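Local atomic coordinates of DisA protein (Sorangium cellulosum, PDB entry 6CCA), a protein that transfers methyl groups to carbon in the disorazol polyketide assembly line, probably gem-dimethylating the growing chain with S-adenosylmethionine as methyl donor. Residues V333-T338 and S400-I405; A388-S393 and V404-S409; L229-G234 and A306-A311; P39-G44 and I206-V211; T338-F343 and K365-L370. One frame throughout, in Å; residues are numbered along the deposited sequence.

Contact 1. Residues V333-T338 and S400-I405; sequences VLNEMT and SIQNVI
Asn335 and Gln402 meet through their side-chain amides. Gln402 NE2 donates to Asn335 OD1 at 2.9 Å. The hydrogen bond is almost straight, at 174°, and it arrives in the carbonyl plane on a lone pair. The two amide planes are nearly coplanar. Gln402 reaches this far because its chain is extended, with CG anti to the backbone N (chi1 -172°). A water closes the corner by accepting from Asn335 ND2 and from Gln402 NE2. Met337 runs alongside Gln402 and points the same way. Its SD is 3.7 Å from Gln402 CD, so the thioether lies against the amide.

Beneath these groups is an antiparallel strand pair, whose short segments come within 4.7 Å of each other, axis to axis. Leu334 and Ile405 form one hydrogen-bonded pair, and Glu336 and Asn403 form the next. Each pair exchanges two backbone bonds. Beyond the strands, Thr338 continues the grip on the chain. Its N bonds Ile401 O at 2.9 Å, and its OG1 donates to Ser400 O at 2.7 Å from above the carbonyl plane. The hydroxyl gets there by sitting between the backbone N and carbonyl carbon (chi1 49°). On the Leu334 and Glu336 face, the Glu336 carboxylate turns away to His310, and Asn403 ND2 bonds Leu390 O.

Strand 402-409 is the antiparallel strand of the class I methyltransferase fold, inserted between strand 330-337 and strand 387-389. Strand 330-337 also pairs with strand 300-306. Helix 196-216 packs on the Asn335 face through Phe201, and Trp375 of helix 372-381 packs on Leu334 and Ile405.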
# COMPACT_ATOMS: atom_id res chain seq x y z
N VAL A 333 -1.11 13.06 -3.50
CA VAL A 333 -1.35 12.62 -2.12
C VAL A 333 -1.22 11.09 -2.15
O VAL A 333 -1.97 10.37 -2.89
CB VAL A 333 -2.74 13.02 -1.66
CG1 VAL A 333 -2.97 12.46 -0.26
CG2 VAL A 333 -2.88 14.54 -1.73
N LEU A 334 -0.22 10.59 -1.43
CA LEU A 334 0.00 9.15 -1.32
C LEU A 334 -0.32 8.64 0.08
O LEU A 334 0.05 9.31 1.08
CB LEU A 334 1.47 8.82 -1.63
CG LEU A 334 2.06 9.19 -2.95
CD1 LEU A 334 3.57 8.98 -3.01
CD2 LEU A 334 1.38 8.38 -4.05
N ASN A 335 -0.98 7.48 0.14
CA ASN A 335 -1.03 6.67 1.34
C ASN A 335 -0.32 5.38 1.01
O ASN A 335 -0.75 4.65 0.06
CB ASN A 335 -2.48 6.42 1.69
CG ASN A 335 -2.65 5.60 2.97
OD1 ASN A 335 -1.66 5.18 3.59
ND2 ASN A 335 -3.90 5.46 3.40
N GLU A 336 0.80 5.14 1.67
CA GLU A 336 1.69 4.06 1.32
C GLU A 336 2.23 3.31 2.55
O GLU A 336 2.45 3.87 3.62
CB GLU A 336 2.93 4.57 0.53
CG GLU A 336 2.68 4.78 -0.97
CD GLU A 336 2.58 3.44 -1.72
OE1 GLU A 336 3.25 2.46 -1.38
OE2 GLU A 336 1.82 3.36 -2.68
N MET A 337 2.50 2.03 2.36
CA MET A 337 3.16 1.24 3.39
C MET A 337 4.67 1.51 3.18
O MET A 337 5.15 1.43 2.03
CB MET A 337 2.81 -0.27 3.27
CG MET A 337 1.29 -0.48 3.30
SD MET A 337 0.59 -0.08 4.94
CE MET A 337 -1.14 -0.30 4.49
N THR A 338 5.35 1.88 4.26
CA THR A 338 6.72 2.37 4.23
C THR A 338 7.78 1.52 4.94
O THR A 338 8.90 2.01 5.20
CB THR A 338 6.72 3.81 4.78
OG1 THR A 338 6.01 3.88 6.02
CG2 THR A 338 6.01 4.74 3.80
N SER A 400 6.67 3.96 11.60
CA SER A 400 7.32 3.83 10.32
C SER A 400 6.67 2.87 9.35
O SER A 400 7.15 2.76 8.21
CB SER A 400 8.79 3.42 10.48
OG SER A 400 8.86 2.20 11.17
N ILE A 401 5.61 2.19 9.74
CA ILE A 401 5.01 1.14 8.95
C ILE A 401 4.22 1.69 7.75
O ILE A 401 4.09 1.01 6.72
CB ILE A 401 4.00 0.35 9.85
CG1 ILE A 401 4.78 -0.54 10.79
CG2 ILE A 401 3.04 -0.50 9.01
CD1 ILE A 401 3.86 -1.27 11.78
N GLN A 402 3.73 2.88 7.90
CA GLN A 402 2.83 3.52 6.94
C GLN A 402 2.91 5.03 7.10
O GLN A 402 3.21 5.60 8.20
CB GLN A 402 1.40 3.10 7.24
CG GLN A 402 0.33 3.51 6.27
CD GLN A 402 -1.00 2.82 6.50
OE1 GLN A 402 -1.17 2.00 7.41
NE2 GLN A 402 -1.98 3.20 5.71
N ASN A 403 2.67 5.70 6.00
CA ASN A 403 2.60 7.17 6.02
C ASN A 403 1.73 7.76 4.92
O ASN A 403 1.47 7.07 3.89
CB ASN A 403 4.01 7.77 6.02
CG ASN A 403 4.06 9.14 6.73
OD1 ASN A 403 3.05 9.61 7.28
ND2 ASN A 403 5.23 9.77 6.70
N VAL A 404 1.25 8.97 5.15
CA VAL A 404 0.72 9.81 4.07
C VAL A 404 1.82 10.82 3.66
O VAL A 404 2.50 11.45 4.52
CB VAL A 404 -0.57 10.46 4.47
CG1 VAL A 404 -0.93 11.62 3.56
CG2 VAL A 404 -1.69 9.43 4.50
N ILE A 405 2.01 10.95 2.37
CA ILE A 405 3.06 11.77 1.75
C ILE A 405 2.42 12.73 0.78
O ILE A 405 1.65 12.31 -0.06
CB ILE A 405 4.16 10.95 1.07
CG1 ILE A 405 4.74 9.89 2.05
CG2 ILE A 405 5.27 11.87 0.55
CD1 ILE A 405 4.55 8.51 1.59
O HOH W 1 -5.00 3.52 5.42

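Contact 2. Residues A388-S393 and V404-S409; sequences APLQHS and VILAES
The ring of Pro389 takes the non-hydrogen-bonded place opposite Ile405. Its CB lies 4.0 Å from Ile405 CG1, and the CG2 branch of the isoleucine reaches the proline N and CA. The motif is a short antiparallel strand pair at the edge of the Rossmann-like methyltransferase sheet, where strand 387-389 borders strand 402-409. Ala388 and Leu406 are its hydrogen-bonded pair. Ala388 N bonds Leu406 O at 2.7 Å, and Leu406 N returns a bond to Ala388 O at 3.0 Å. A third bond, from Leu390 N to Val404 O, continues the pairing one step past the strand.

On the other face, Leu390 lies beside Val404 and points the same way. Helix 34-41 and helix 196-216 pack over that face, with Ile41 touching both Leu390 and Leu406. Pro389 and Ile405 instead meet helix 372-381. Farther along, the His392 ring meets the rings of His200 and Phe201, and its NE2 bonds His200 NE2.

The leucine branches divide their work: Leu390 CD1 is 4.0 Å from Val404 CG1, while Leu390 CD2 is 4.4 Å from Leu406 CD1.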
# COMPACT_ATOMS: atom_id res chain seq x y z
N ALA A 388 6.33 16.37 1.62
CA ALA A 388 6.02 16.22 3.04
C ALA A 388 5.46 14.86 3.43
O ALA A 388 4.24 14.65 3.41
CB ALA A 388 5.10 17.33 3.51
N PRO A 389 6.35 13.92 3.79
CA PRO A 389 5.90 12.76 4.49
C PRO A 389 5.48 13.27 5.85
O PRO A 389 6.26 14.04 6.51
CB PRO A 389 7.12 11.87 4.57
CG PRO A 389 8.12 12.45 3.65
CD PRO A 389 7.79 13.92 3.56
N LEU A 390 4.29 12.95 6.27
CA LEU A 390 3.78 13.52 7.53
C LEU A 390 4.58 12.93 8.72
O LEU A 390 5.20 11.87 8.58
CB LEU A 390 2.30 13.35 7.64
CG LEU A 390 1.51 14.14 6.61
CD1 LEU A 390 0.05 13.84 6.76
CD2 LEU A 390 1.80 15.64 6.77
N GLN A 391 4.62 13.64 9.83
CA GLN A 391 5.47 13.23 10.96
C GLN A 391 4.62 12.45 11.94
O GLN A 391 3.52 12.86 12.26
CB GLN A 391 6.04 14.50 11.68
CG GLN A 391 6.89 15.33 10.78
CD GLN A 391 7.33 16.62 11.49
OE1 GLN A 391 6.82 17.75 11.22
NE2 GLN A 391 8.26 16.46 12.44
N HIS A 392 5.15 11.34 12.42
CA HIS A 392 4.50 10.49 13.41
C HIS A 392 5.48 10.06 14.45
O HIS A 392 5.75 8.87 14.64
CB HIS A 392 3.84 9.27 12.74
CG HIS A 392 2.65 9.64 11.93
ND1 HIS A 392 2.77 10.04 10.63
CD2 HIS A 392 1.34 9.72 12.23
CE1 HIS A 392 1.58 10.36 10.16
NE2 HIS A 392 0.69 10.16 11.11
N SER A 393 6.05 11.04 15.15
CA SER A 393 7.09 10.70 16.17
C SER A 393 6.87 11.38 17.51
O SER A 393 6.32 12.49 17.59
CB SER A 393 8.51 10.96 15.62
OG SER A 393 8.61 12.28 15.19
N VAL A 404 1.25 8.97 5.15
CA VAL A 404 0.72 9.81 4.07
C VAL A 404 1.82 10.82 3.66
O VAL A 404 2.50 11.45 4.52
CB VAL A 404 -0.57 10.46 4.47
CG1 VAL A 404 -0.93 11.62 3.56
CG2 VAL A 404 -1.69 9.43 4.50
N ILE A 405 2.01 10.95 2.37
CA ILE A 405 3.06 11.77 1.75
C ILE A 405 2.42 12.73 0.78
O ILE A 405 1.65 12.31 -0.06
CB ILE A 405 4.16 10.95 1.07
CG1 ILE A 405 4.74 9.89 2.05
CG2 ILE A 405 5.27 11.87 0.55
CD1 ILE A 405 4.55 8.51 1.59
N LEU A 406 2.66 14.02 0.97
CA LEU A 406 2.14 15.10 0.11
C LEU A 406 3.28 15.70 -0.71
O LEU A 406 4.40 15.82 -0.21
CB LEU A 406 1.49 16.20 0.94
CG LEU A 406 0.50 15.73 2.03
CD1 LEU A 406 0.05 16.88 2.89
CD2 LEU A 406 -0.67 15.08 1.43
N ALA A 407 3.01 16.02 -1.96
CA ALA A 407 4.04 16.58 -2.82
C ALA A 407 3.39 17.54 -3.84
O ALA A 407 2.27 17.29 -4.30
CB ALA A 407 4.71 15.48 -3.55
N GLU A 408 4.09 18.64 -4.13
CA GLU A 408 3.58 19.70 -5.03
C GLU A 408 4.33 19.63 -6.34
O GLU A 408 5.58 19.61 -6.42
CB GLU A 408 3.80 21.05 -4.34
CG GLU A 408 3.46 22.29 -5.14
CD GLU A 408 3.73 23.53 -4.31
OE1 GLU A 408 4.82 24.05 -4.49
OE2 GLU A 408 2.84 23.96 -3.51
N SER A 409 3.58 19.56 -7.41
CA SER A 409 4.19 19.42 -8.70
C SER A 409 4.71 20.78 -9.17
O SER A 409 4.03 21.77 -9.03
CB SER A 409 3.18 18.98 -9.75
OG SER A 409 3.85 18.86 -10.98

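Contact 3. Residues L229-G234 and A306-A311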
# COMPACT_ATOMS: atom_id res chain seq x y z
N LEU A 229 -8.28 13.33 -9.18
CA LEU A 229 -8.19 11.99 -9.75
C LEU A 229 -7.78 11.01 -8.68
O LEU A 229 -6.78 11.23 -8.05
CB LEU A 229 -7.16 12.00 -10.86
CG LEU A 229 -6.63 10.65 -11.37
CD1 LEU A 229 -7.78 10.01 -12.12
CD2 LEU A 229 -5.46 10.85 -12.29
N GLU A 230 -8.52 9.92 -8.51
CA GLU A 230 -8.04 8.81 -7.75
C GLU A 230 -7.60 7.70 -8.68
O GLU A 230 -8.36 7.23 -9.52
CB GLU A 230 -9.08 8.25 -6.79
CG GLU A 230 -8.53 7.12 -5.96
CD GLU A 230 -9.44 6.63 -4.82
OE1 GLU A 230 -10.65 7.01 -4.80
OE2 GLU A 230 -8.90 5.81 -4.02
N VAL A 231 -6.35 7.28 -8.52
CA VAL A 231 -5.85 6.14 -9.26
C VAL A 231 -5.98 4.87 -8.48
O VAL A 231 -5.89 4.87 -7.24
CB VAL A 231 -4.39 6.35 -9.71
CG1 VAL A 231 -4.35 7.51 -10.72
CG2 VAL A 231 -3.51 6.68 -8.58
N GLY A 232 -6.15 3.74 -9.17
CA GLY A 232 -6.27 2.51 -8.41
C GLY A 232 -7.35 2.48 -7.36
O GLY A 232 -7.18 1.84 -6.33
N ALA A 233 -8.51 3.06 -7.63
CA ALA A 233 -9.63 3.05 -6.68
C ALA A 233 -10.18 1.65 -6.35
O ALA A 233 -10.89 1.49 -5.33
CB ALA A 233 -10.74 3.96 -7.14
N GLY A 234 -9.93 0.68 -7.24
CA GLY A 234 -10.22 -0.74 -6.93
C GLY A 234 -11.68 -0.85 -6.82
O GLY A 234 -12.39 -0.25 -7.62
N ALA A 306 -3.99 5.62 -3.11
CA ALA A 306 -4.04 5.01 -1.81
C ALA A 306 -3.58 3.62 -1.93
O ALA A 306 -4.39 2.75 -2.34
CB ALA A 306 -5.48 5.07 -1.30
N ASN A 307 -2.29 3.39 -1.65
CA ASN A 307 -1.65 2.10 -1.57
C ASN A 307 -1.61 1.37 -2.92
O ASN A 307 -1.82 0.17 -2.97
CB ASN A 307 -2.23 1.19 -0.43
CG ASN A 307 -1.73 1.62 0.97
OD1 ASN A 307 -0.56 1.51 1.27
ND2 ASN A 307 -2.64 2.16 1.84
N VAL A 308 -1.44 2.12 -4.00
CA VAL A 308 -1.43 1.58 -5.31
C VAL A 308 -0.32 2.11 -6.25
O VAL A 308 0.11 1.40 -7.18
CB VAL A 308 -2.81 1.91 -6.02
CG1 VAL A 308 -3.97 1.18 -5.33
CG2 VAL A 308 -3.08 3.44 -6.06
N VAL A 309 0.22 3.32 -6.02
CA VAL A 309 1.19 3.86 -6.99
C VAL A 309 2.46 3.01 -7.05
O VAL A 309 3.16 2.98 -8.11
CB VAL A 309 1.54 5.34 -6.69
CG1 VAL A 309 2.67 5.88 -7.56
CG2 VAL A 309 0.31 6.21 -6.95
N HIS A 310 2.80 2.35 -5.93
CA HIS A 310 3.97 1.42 -5.98
C HIS A 310 3.78 0.21 -6.95
O HIS A 310 4.74 -0.49 -7.26
CB HIS A 310 4.27 0.85 -4.60
CG HIS A 310 3.18 -0.06 -4.10
ND1 HIS A 310 2.14 0.39 -3.30
CD2 HIS A 310 2.92 -1.37 -4.33
CE1 HIS A 310 1.29 -0.61 -3.09
NE2 HIS A 310 1.76 -1.69 -3.68
N ALA A 311 2.57 -0.08 -7.40
CA ALA A 311 2.32 -1.25 -8.29
C ALA A 311 2.53 -0.90 -9.72
O ALA A 311 1.56 -0.82 -10.49
CB ALA A 311 0.93 -1.84 -8.09
O HOH W 2 -6.28 4.83 -4.54
O HOH W 3 -7.25 2.41 -3.40
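Val308 lies over the backbone of Val231 and Gly232 with both of its methyls. Its CG2 is 3.4 Å from Val231 O, and its CG1 is 3.4 Å from Gly232 O. The site is the glycine-rich loop after strand 226-231 of the Rossmann-like methyltransferase fold, the loop that in this family binds S-adenosylmethionine. It faces the loop after strand 300-306, so the contact joins the C-terminal ends of two neighbouring parallel strands.

With chi1 of Val308 at -66°, both methyls are turned toward the facing loop, each to its own carbonyl. Val231 CG2 is shared by two partners. It lies 4.1 Å from Val308 CG2 where the two side chains cross, and also touches Val309 CG2. Gly232 bends the chain with a positive phi of 55°, and Val308 starts a type I turn closed by Ala311 N on Val308 O.

Polar links run through water. One water accepts from Ala306 N and sits near both Glu230 OE2 and Val231 O; a second lies between Gly232 O and Ala306 O. The other carboxylate oxygen, Glu230 OE1, bonds the hydroxyls of Tyr255 and Thr239, and Gly234 N bonds Asp259. The closest approach of the glutamate to the facing loop is from Glu230 OE2 to Ala306 CB, at 4.4 Å.

Contact 4. Residues P39-G44 and I206-V211; sequences PRIQPG and IKSLLV
Lys207 opens the contact by laying its aliphatic chain along the end of the facing helix. Its CG is 4.1 Å from Ile41 CA, and its CE comes to 3.4 Å from Arg40 O. The chain starts anti to the backbone N and then bends at chi2 (57°), which folds CE back toward that carbonyl. The amine does not bond Arg40 O directly. A water donates to Arg40 O at 2.7 Å and accepts a weak bond from Lys207 NZ. The positive amine beside this carbonyl is probably favourable.

Next comes Ser208, which meets Ile41. Its OG lies 3.4 Å from Ile41 CG2, and Ile41 CD1 extends over the serine CA. The hydroxyl is held by Leu204 O, one turn back in the same helix.

Val211 follows one turn after Lys207. It crosses the Ile41 side chain, with Val211 CG2 at 3.9 Å from Ile41 CG1. The same methyl touches Arg40 CB, while the extended arginine carries its guanidinium away.

Ile41 is thus the centre of the contact, touched by Lys207, Ser208 and Val211. It also reaches Leu390. Leu406 of strand 402-409 touches both Ile41 and Ser208. Just after Ile41, Gln42 NE2 bonds Pro43 O at 2.9 Å and also Gln391 O, which ties the helix end to the loop after strand 387-389.

The weakly bonded, kinked end of helix 34-41 thus packs against helix 196-216 over one face of the sheet, in the layered helix-on-sheet arrangement of the class I methyltransferase fold.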
# COMPACT_ATOMS: atom_id res chain seq x y z
N PRO A 39 1.02 22.23 7.82
CA PRO A 39 0.65 22.35 9.26
C PRO A 39 -0.83 22.19 9.60
O PRO A 39 -1.13 21.82 10.69
CB PRO A 39 1.16 23.81 9.65
CG PRO A 39 2.10 24.18 8.58
CD PRO A 39 1.63 23.47 7.29
N ARG A 40 -1.77 22.45 8.69
CA ARG A 40 -3.17 22.24 8.92
C ARG A 40 -3.54 20.76 8.78
O ARG A 40 -4.64 20.39 9.15
CB ARG A 40 -4.00 23.03 7.92
CG ARG A 40 -3.85 24.54 8.11
CD ARG A 40 -4.53 25.37 7.03
NE ARG A 40 -4.37 26.83 7.32
CZ ARG A 40 -3.76 27.76 6.54
NH1 ARG A 40 -3.24 27.48 5.36
NH2 ARG A 40 -3.70 29.04 6.95
N ILE A 41 -2.63 19.94 8.25
CA ILE A 41 -2.91 18.49 8.03
C ILE A 41 -2.15 17.63 9.05
O ILE A 41 -2.65 16.62 9.50
CB ILE A 41 -2.53 18.12 6.58
CG1 ILE A 41 -3.36 18.92 5.57
CG2 ILE A 41 -2.64 16.62 6.31
CD1 ILE A 41 -2.73 18.92 4.19
N GLN A 42 -0.92 18.05 9.35
CA GLN A 42 -0.06 17.34 10.29
C GLN A 42 -0.79 16.98 11.55
O GLN A 42 -1.30 17.86 12.26
CB GLN A 42 1.13 18.23 10.64
CG GLN A 42 2.10 17.69 11.66
CD GLN A 42 2.64 16.32 11.35
OE1 GLN A 42 3.23 16.07 10.30
NE2 GLN A 42 2.47 15.41 12.30
N PRO A 43 -0.85 15.69 11.89
CA PRO A 43 -1.49 15.36 13.14
C PRO A 43 -0.71 15.94 14.35
O PRO A 43 0.52 15.93 14.36
CB PRO A 43 -1.44 13.83 13.18
CG PRO A 43 -0.59 13.39 12.11
CD PRO A 43 -0.47 14.51 11.11
N GLY A 44 -1.44 16.34 15.36
CA GLY A 44 -0.83 16.77 16.61
C GLY A 44 -0.35 15.63 17.51
O GLY A 44 -0.56 14.44 17.23
N ILE A 206 -8.24 12.31 3.69
CA ILE A 206 -9.46 13.11 3.63
C ILE A 206 -9.13 14.53 4.09
O ILE A 206 -9.51 15.49 3.46
CB ILE A 206 -10.58 12.51 4.49
CG1 ILE A 206 -11.14 11.26 3.80
CG2 ILE A 206 -11.77 13.50 4.63
CD1 ILE A 206 -12.11 10.43 4.63
N LYS A 207 -8.43 14.65 5.20
CA LYS A 207 -8.04 15.96 5.71
C LYS A 207 -7.24 16.73 4.67
O LYS A 207 -7.42 17.96 4.49
CB LYS A 207 -7.19 15.76 6.99
CG LYS A 207 -6.74 17.07 7.68
CD LYS A 207 -7.93 17.88 8.01
CE LYS A 207 -7.68 18.94 9.09
NZ LYS A 207 -8.80 19.95 8.96
N SER A 208 -6.31 16.06 3.99
CA SER A 208 -5.53 16.72 3.01
C SER A 208 -6.40 17.29 1.93
O SER A 208 -6.16 18.39 1.45
CB SER A 208 -4.47 15.81 2.41
OG SER A 208 -3.56 15.23 3.36
N LEU A 209 -7.39 16.52 1.48
CA LEU A 209 -8.23 16.97 0.40
C LEU A 209 -9.09 18.16 0.82
O LEU A 209 -9.29 19.11 0.04
CB LEU A 209 -9.10 15.81 -0.13
CG LEU A 209 -8.34 14.59 -0.67
CD1 LEU A 209 -9.38 13.52 -1.05
CD2 LEU A 209 -7.41 14.86 -1.85
N LEU A 210 -9.63 18.11 2.03
CA LEU A 210 -10.47 19.16 2.51
C LEU A 210 -9.68 20.43 2.73
O LEU A 210 -10.18 21.54 2.46
CB LEU A 210 -11.17 18.71 3.77
CG LEU A 210 -12.27 17.66 3.52
CD1 LEU A 210 -12.93 17.27 4.81
CD2 LEU A 210 -13.35 18.11 2.55
N VAL A 211 -8.43 20.30 3.18
CA VAL A 211 -7.57 21.50 3.33
C VAL A 211 -7.29 22.12 1.97
O VAL A 211 -7.34 23.36 1.75
CB VAL A 211 -6.31 21.13 4.11
CG1 VAL A 211 -5.16 22.12 3.89
CG2 VAL A 211 -6.72 20.96 5.56
O HOH W 4 -6.59 21.81 10.37

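Contact 5. Residues T338-F343 and K365-L370; sequences TRVVHF and KWSPLL
Val340 reaches across to Ser367 with both branches. From CB, the chain forks. CG1, anti to the backbone N (chi1 -169°), comes to 3.8 Å from Ser367 CB and has Trp366 O farther off. CG2 meets the same serine, 3.5 Å from Ser367 OG, and also lies 3.9 Å from Lys365 O. Both methyls therefore rest against Ser367 CB.

The hydroxyl they touch already has polar partners. Ser367 OG accepts from Leu369 N at 2.9 Å, which makes an ST turn, and it also bonds Met364 O. After this turn, Leu369 and Leu370 meet the other segment. Leu369 CD1 rests 3.6 Å from Arg339 O. At the end, Thr338 CG2 lies 3.4 Å from Leu370 O, and the CA of the same threonine makes a CA-H...O contact to that oxygen. Val340 itself is the centre of an inverse gamma turn, closed by a weak bond from Val341 N to Arg339 O.

The contact joins two connecting loops. Residues 338-341 lead from strand 330-337 to helix 342-346, with Val341 at its N-cap. Residues 365-370 lead into helix 372-381, where Trp375 touches Leu370, while Trp366 packs on helix 102-114.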
# COMPACT_ATOMS: atom_id res chain seq x y z
N THR A 338 5.35 1.88 4.26
CA THR A 338 6.72 2.37 4.23
C THR A 338 7.78 1.52 4.94
O THR A 338 8.90 2.01 5.20
CB THR A 338 6.72 3.81 4.78
OG1 THR A 338 6.01 3.88 6.02
CG2 THR A 338 6.01 4.74 3.80
N ARG A 339 7.45 0.27 5.24
CA ARG A 339 8.34 -0.72 5.82
C ARG A 339 7.90 -2.05 5.24
O ARG A 339 6.70 -2.28 5.03
CB ARG A 339 8.25 -0.65 7.34
CG ARG A 339 9.14 -1.65 8.07
CD ARG A 339 9.02 -1.63 9.62
NE ARG A 339 9.68 -0.44 10.14
CZ ARG A 339 11.00 -0.25 10.11
NH1 ARG A 339 11.82 -1.19 9.66
NH2 ARG A 339 11.51 0.88 10.57
N VAL A 340 8.87 -2.92 4.87
CA VAL A 340 8.57 -4.19 4.28
C VAL A 340 8.21 -5.16 5.43
O VAL A 340 8.93 -6.10 5.71
CB VAL A 340 9.75 -4.80 3.52
CG1 VAL A 340 9.24 -5.97 2.72
CG2 VAL A 340 10.35 -3.84 2.49
N VAL A 341 7.13 -4.91 6.12
CA VAL A 341 6.69 -5.82 7.21
C VAL A 341 6.35 -7.24 6.72
O VAL A 341 5.85 -7.46 5.58
CB VAL A 341 5.51 -5.18 8.01
CG1 VAL A 341 5.99 -3.89 8.64
CG2 VAL A 341 4.29 -4.92 7.13
N HIS A 342 6.60 -8.24 7.61
CA HIS A 342 6.42 -9.64 7.24
C HIS A 342 4.96 -9.93 6.92
O HIS A 342 4.63 -10.74 6.04
CB HIS A 342 6.87 -10.53 8.38
CG HIS A 342 8.31 -10.35 8.75
ND1 HIS A 342 9.29 -10.00 7.84
CD2 HIS A 342 8.94 -10.52 9.94
CE1 HIS A 342 10.45 -9.90 8.47
NE2 HIS A 342 10.26 -10.23 9.74
N PHE A 343 4.07 -9.21 7.57
CA PHE A 343 2.65 -9.34 7.29
C PHE A 343 2.37 -9.13 5.85
O PHE A 343 1.56 -9.82 5.23
CB PHE A 343 1.83 -8.31 8.11
CG PHE A 343 0.42 -8.15 7.55
CD1 PHE A 343 -0.53 -9.15 7.76
CD2 PHE A 343 0.10 -7.09 6.74
CE1 PHE A 343 -1.83 -9.08 7.21
CE2 PHE A 343 -1.16 -7.00 6.14
CZ PHE A 343 -2.15 -7.99 6.39
N LYS A 365 14.21 -3.80 -0.35
CA LYS A 365 14.52 -5.11 -0.89
C LYS A 365 13.34 -6.07 -0.78
O LYS A 365 12.62 -6.03 0.21
CB LYS A 365 15.64 -5.72 -0.07
CG LYS A 365 16.34 -6.85 -0.81
CD LYS A 365 17.47 -7.37 0.06
CE LYS A 365 18.13 -8.52 -0.66
NZ LYS A 365 19.15 -9.03 0.26
N TRP A 366 13.10 -6.82 -1.84
CA TRP A 366 12.02 -7.80 -1.93
C TRP A 366 10.65 -7.21 -1.76
O TRP A 366 9.76 -7.84 -1.16
CB TRP A 366 12.24 -8.89 -0.92
CG TRP A 366 13.31 -9.91 -1.43
CD1 TRP A 366 13.45 -10.50 -2.69
CD2 TRP A 366 14.35 -10.44 -0.63
NE1 TRP A 366 14.53 -11.37 -2.69
CE2 TRP A 366 15.08 -11.36 -1.44
CE3 TRP A 366 14.75 -10.20 0.66
CZ2 TRP A 366 16.18 -12.06 -0.94
CZ3 TRP A 366 15.82 -10.87 1.14
CH2 TRP A 366 16.53 -11.81 0.33
N SER A 367 10.46 -6.06 -2.41
CA SER A 367 9.28 -5.29 -2.25
C SER A 367 9.16 -4.23 -3.32
O SER A 367 10.14 -3.83 -3.92
CB SER A 367 9.31 -4.64 -0.89
OG SER A 367 9.77 -3.30 -0.91
N PRO A 368 7.94 -3.76 -3.55
CA PRO A 368 7.76 -2.60 -4.39
C PRO A 368 7.73 -1.31 -3.59
O PRO A 368 7.44 -0.27 -4.17
CB PRO A 368 6.42 -2.85 -5.03
CG PRO A 368 5.66 -3.50 -3.90
CD PRO A 368 6.65 -4.38 -3.16
N LEU A 369 8.04 -1.37 -2.30
CA LEU A 369 7.75 -0.24 -1.39
C LEU A 369 8.91 0.69 -1.18
O LEU A 369 10.08 0.26 -1.34
CB LEU A 369 7.34 -0.80 -0.01
CG LEU A 369 6.11 -1.70 0.05
CD1 LEU A 369 5.86 -2.19 1.50
CD2 LEU A 369 4.87 -1.04 -0.51
N LEU A 370 8.61 1.92 -0.75
CA LEU A 370 9.59 2.87 -0.36
C LEU A 370 9.37 3.37 1.01
O LEU A 370 8.22 3.54 1.44
CB LEU A 370 9.64 4.08 -1.33
CG LEU A 370 10.35 3.90 -2.69
CD1 LEU A 370 9.63 3.02 -3.64
CD2 LEU A 370 10.41 5.29 -3.32

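From the N terminus, contact 4 closes first. It brings the end of helix 34-41 onto helix 196-216, across 161 residues. Contact 3 follows in series, joining loops at the ends of two parallel strands. Contact 1 opens next on strand 330-337 and closes on strand 402-409. Contact 5 falls wholly within that span and starts on the shared Thr338. Contact 2 opens inside the same span, at 388-393, and closes past the end of contact 1, overlapping it at Val404 and Ile405. Contacts 1 and 2 thus place strand 402-409 between two partners. Bonds also link the contacts: Glu336 with His310 joins contacts 1 and 3, and Gln42 with Gln391 joins contacts 4 and 2.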